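Local coordinates for protein AA10A (Thermobifida fusca, PDB 5UIZ) that is a copper-dependent lytic polysaccharide monooxygenase of family AA10 that probably cleaves cellulose oxidatively, at residues N132-H137 with F187-P192. Sequence-based numbering, arbitrary orientation.
Sequences NTFTIH and FTVHAP
Val189 sets CG2 over one face of the Phe134 ring, 3.6 Å from the centroid, a CH-pi contact displaced toward CZ. A chi1 of 62° puts Phe134 CG between its own backbone N and carbonyl carbon, and a chi2 of -84° then turns the ring so that one face meets Val189 CG2. Beside it, Ile136 and Phe187 run side by side, with Ile136 CB 4.2 Å from the Phe187 ring centroid. The backbones form antiparallel hydrogen-bonded pairs Phe134–Val189 and Ile136–Phe187; the bond from Val189 N to Phe134 O measures 2.8 Å. On the opposite face, Thr133 OG1 meets His190 ND1 at 2.8 Å, in the plane of the imidazole, and either could donate. Where the strands give way to loop, Asn132 takes Ala191 N on its backbone O and sends ND2 to Ala191 O, 2.8 Å away and nearly straight (175°); ND2 also hydrogen-bonds Arg194 O. An alanine at Asn132 would probably leave both carbonyl oxygens without this amide donor. The central strand 133-140 pairs with edge strand 184-190 of the three-stranded sheet; Phe134, Ile136 and Phe187 pack on Val151 and Val200 of strands 146-154 and 198-206, in the core between the two sheets of the beta-sandwich, away from the copper site.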
ATOM      1  N   ASN A 132     -16.498  -7.288   0.629  1.00 21.48           N
ATOM      2  CA  ASN A 132     -15.592  -8.432   0.648  1.00 21.72           C
ATOM      3  C   ASN A 132     -15.051  -8.762  -0.709  1.00 21.13           C
ATOM      4  O   ASN A 132     -13.941  -9.228  -0.811  1.00 21.55           O
ATOM      5  CB  ASN A 132     -16.208  -9.653   1.333  1.00 21.58           C
ATOM      6  CG  ASN A 132     -16.342  -9.431   2.833  1.00 22.46           C
ATOM      7  OD1 ASN A 132     -17.357  -8.910   3.297  1.00 23.60           O
ATOM      8  ND2 ASN A 132     -15.283  -9.740   3.588  1.00 20.96           N
ATOM      9  N   THR A 133     -15.806  -8.464  -1.751  1.00 22.92           N
ATOM     10  CA  THR A 133     -15.305  -8.583  -3.108  1.00 24.07           C
ATOM     11  C   THR A 133     -15.097  -7.169  -3.577  1.00 22.79           C
ATOM     12  O   THR A 133     -16.015  -6.386  -3.486  1.00 21.84           O
ATOM     13  CB  THR A 133     -16.313  -9.348  -3.966  1.00 25.74           C
ATOM     14  OG1 THR A 133     -16.325 -10.701  -3.480  1.00 30.94           O
ATOM     15  CG2 THR A 133     -15.940  -9.322  -5.415  1.00 24.44           C
ATOM     16  N   PHE A 134     -13.872  -6.842  -4.001  1.00 21.90           N
ATOM     17  CA  PHE A 134     -13.545  -5.482  -4.423  1.00 23.33           C
ATOM     18  C   PHE A 134     -12.525  -5.536  -5.528  1.00 21.62           C
ATOM     19  O   PHE A 134     -11.901  -6.599  -5.773  1.00 18.49           O
ATOM     20  CB  PHE A 134     -13.062  -4.618  -3.245  1.00 25.55           C
ATOM     21  CG  PHE A 134     -11.798  -5.111  -2.592  1.00 25.15           C
ATOM     22  CD1 PHE A 134     -11.844  -6.093  -1.612  1.00 23.65           C
ATOM     23  CD2 PHE A 134     -10.576  -4.595  -2.956  1.00 23.92           C
ATOM     24  CE1 PHE A 134     -10.689  -6.573  -1.028  1.00 24.50           C
ATOM     25  CE2 PHE A 134      -9.409  -5.081  -2.376  1.00 24.82           C
ATOM     26  CZ  PHE A 134      -9.466  -6.073  -1.412  1.00 25.09           C
ATOM     27  N   THR A 135     -12.393  -4.401  -6.207  1.00 20.10           N
ATOM     28  CA  THR A 135     -11.467  -4.234  -7.336  1.00 23.51           C
ATOM     29  C   THR A 135     -10.207  -3.463  -6.939  1.00 23.62           C
ATOM     30  O   THR A 135     -10.239  -2.419  -6.302  1.00 26.40           O
ATOM     31  CB  THR A 135     -12.178  -3.529  -8.541  1.00 25.70           C
ATOM     32  OG1 THR A 135     -13.280  -4.351  -8.979  1.00 27.42           O
ATOM     33  CG2 THR A 135     -11.222  -3.309  -9.719  1.00 23.88           C
ATOM     34  N   ILE A 136      -9.076  -3.994  -7.356  1.00 25.25           N
ATOM     35  CA  ILE A 136      -7.832  -3.306  -7.238  1.00 22.80           C
ATOM     36  C   ILE A 136      -7.547  -2.633  -8.553  1.00 24.15           C
ATOM     37  O   ILE A 136      -7.477  -3.298  -9.583  1.00 23.73           O
ATOM     38  CB  ILE A 136      -6.706  -4.262  -6.917  1.00 23.85           C
ATOM     39  CG1 ILE A 136      -7.049  -5.021  -5.610  1.00 25.15           C
ATOM     40  CG2 ILE A 136      -5.381  -3.509  -6.900  1.00 22.58           C
ATOM     41  CD1 ILE A 136      -6.009  -5.032  -4.507  1.00 25.63           C
ATOM     42  N   HIS A 137      -7.355  -1.315  -8.509  1.00 21.51           N
ATOM     43  CA  HIS A 137      -6.975  -0.539  -9.691  1.00 18.95           C
ATOM     44  C   HIS A 137      -5.553   0.064  -9.475  1.00 17.99           C
ATOM     45  O   HIS A 137      -5.299   0.890  -8.569  1.00 14.94           O
ATOM     46  CB  HIS A 137      -8.050   0.511  -9.937  1.00 17.97           C
ATOM     47  CG  HIS A 137      -7.696   1.510 -10.961  1.00 17.01           C
ATOM     48  ND1 HIS A 137      -8.269   2.758 -10.985  1.00 16.41           N
ATOM     49  CD2 HIS A 137      -6.818   1.463 -11.993  1.00 16.89           C
ATOM     50  CE1 HIS A 137      -7.770   3.430 -12.004  1.00 17.14           C
ATOM     51  NE2 HIS A 137      -6.861   2.681 -12.610  1.00 17.34           N
ATOM     52  N   PHE A 187      -8.293  -5.730 -11.440  1.00 20.80           N
ATOM     53  CA  PHE A 187      -8.756  -7.109 -11.209  1.00 20.07           C
ATOM     54  C   PHE A 187      -9.499  -7.157  -9.869  1.00 18.96           C
ATOM     55  O   PHE A 187      -9.261  -6.338  -9.001  1.00 18.57           O
ATOM     56  CB  PHE A 187      -7.601  -8.103 -11.211  1.00 20.04           C
ATOM     57  CG  PHE A 187      -6.498  -7.770 -10.241  1.00 18.70           C
ATOM     58  CD1 PHE A 187      -6.527  -8.260  -8.950  1.00 19.04           C
ATOM     59  CD2 PHE A 187      -5.435  -6.986 -10.625  1.00 18.86           C
ATOM     60  CE1 PHE A 187      -5.511  -7.957  -8.060  1.00 19.35           C
ATOM     61  CE2 PHE A 187      -4.444  -6.661  -9.744  1.00 18.48           C
ATOM     62  CZ  PHE A 187      -4.495  -7.148  -8.443  1.00 19.21           C
ATOM     63  N   THR A 188     -10.389  -8.107  -9.740  1.00 18.28           N
ATOM     64  CA  THR A 188     -11.297  -8.236  -8.619  1.00 19.48           C
ATOM     65  C   THR A 188     -10.794  -9.346  -7.703  1.00 19.41           C
ATOM     66  O   THR A 188     -10.333 -10.374  -8.166  1.00 18.67           O
ATOM     67  CB  THR A 188     -12.714  -8.582  -9.132  1.00 20.78           C
ATOM     68  OG1 THR A 188     -13.066  -7.662 -10.170  1.00 23.70           O
ATOM     69  CG2 THR A 188     -13.742  -8.502  -8.030  1.00 20.65           C
ATOM     70  N   VAL A 189     -10.840  -9.108  -6.396  1.00 19.79           N
ATOM     71  CA  VAL A 189     -10.332 -10.051  -5.431  1.00 18.26           C
ATOM     72  C   VAL A 189     -11.469 -10.245  -4.437  1.00 18.28           C
ATOM     73  O   VAL A 189     -12.354  -9.422  -4.330  1.00 17.44           O
ATOM     74  CB  VAL A 189      -9.077  -9.544  -4.731  1.00 18.79           C
ATOM     75  CG1 VAL A 189      -8.060  -9.009  -5.718  1.00 18.89           C
ATOM     76  CG2 VAL A 189      -9.403  -8.494  -3.705  1.00 20.73           C
ATOM     77  N   HIS A 190     -11.416 -11.342  -3.713  1.00 18.10           N
ATOM     78  CA  HIS A 190     -12.363 -11.607  -2.692  1.00 18.85           C
ATOM     79  C   HIS A 190     -11.603 -11.855  -1.432  1.00 17.80           C
ATOM     80  O   HIS A 190     -10.682 -12.689  -1.419  1.00 18.48           O
ATOM     81  CB  HIS A 190     -13.227 -12.836  -3.033  1.00 19.00           C
ATOM     82  CG  HIS A 190     -14.142 -13.186  -1.926  1.00 18.78           C
ATOM     83  ND1 HIS A 190     -15.224 -12.394  -1.596  1.00 19.96           N
ATOM     84  CD2 HIS A 190     -14.062 -14.136  -0.974  1.00 20.08           C
ATOM     85  CE1 HIS A 190     -15.832 -12.900  -0.542  1.00 19.58           C
ATOM     86  NE2 HIS A 190     -15.121 -13.930  -0.115  1.00 23.02           N
ATOM     87  N   ALA A 191     -11.984 -11.146  -0.365  1.00 18.49           N
ATOM     88  CA  ALA A 191     -11.320 -11.326   0.942  1.00 19.44           C
ATOM     89  C   ALA A 191     -12.330 -11.838   1.940  1.00 20.04           C
ATOM     90  O   ALA A 191     -13.111 -11.050   2.476  1.00 20.86           O
ATOM     91  CB  ALA A 191     -10.734 -10.023   1.441  1.00 21.64           C
ATOM     92  N   PRO A 192     -12.301 -13.143   2.209  1.00 20.28           N
ATOM     93  CA  PRO A 192     -13.392 -13.779   2.943  1.00 21.91           C
ATOM     94  C   PRO A 192     -13.317 -13.516   4.435  1.00 23.57           C
ATOM     95  O   PRO A 192     -12.224 -13.318   4.953  1.00 21.42           O
ATOM     96  CB  PRO A 192     -13.168 -15.272   2.701  1.00 21.64           C
ATOM     97  CG  PRO A 192     -11.714 -15.394   2.340  1.00 21.86           C
ATOM     98  CD  PRO A 192     -11.360 -14.120   1.625  1.00 20.86           C
TER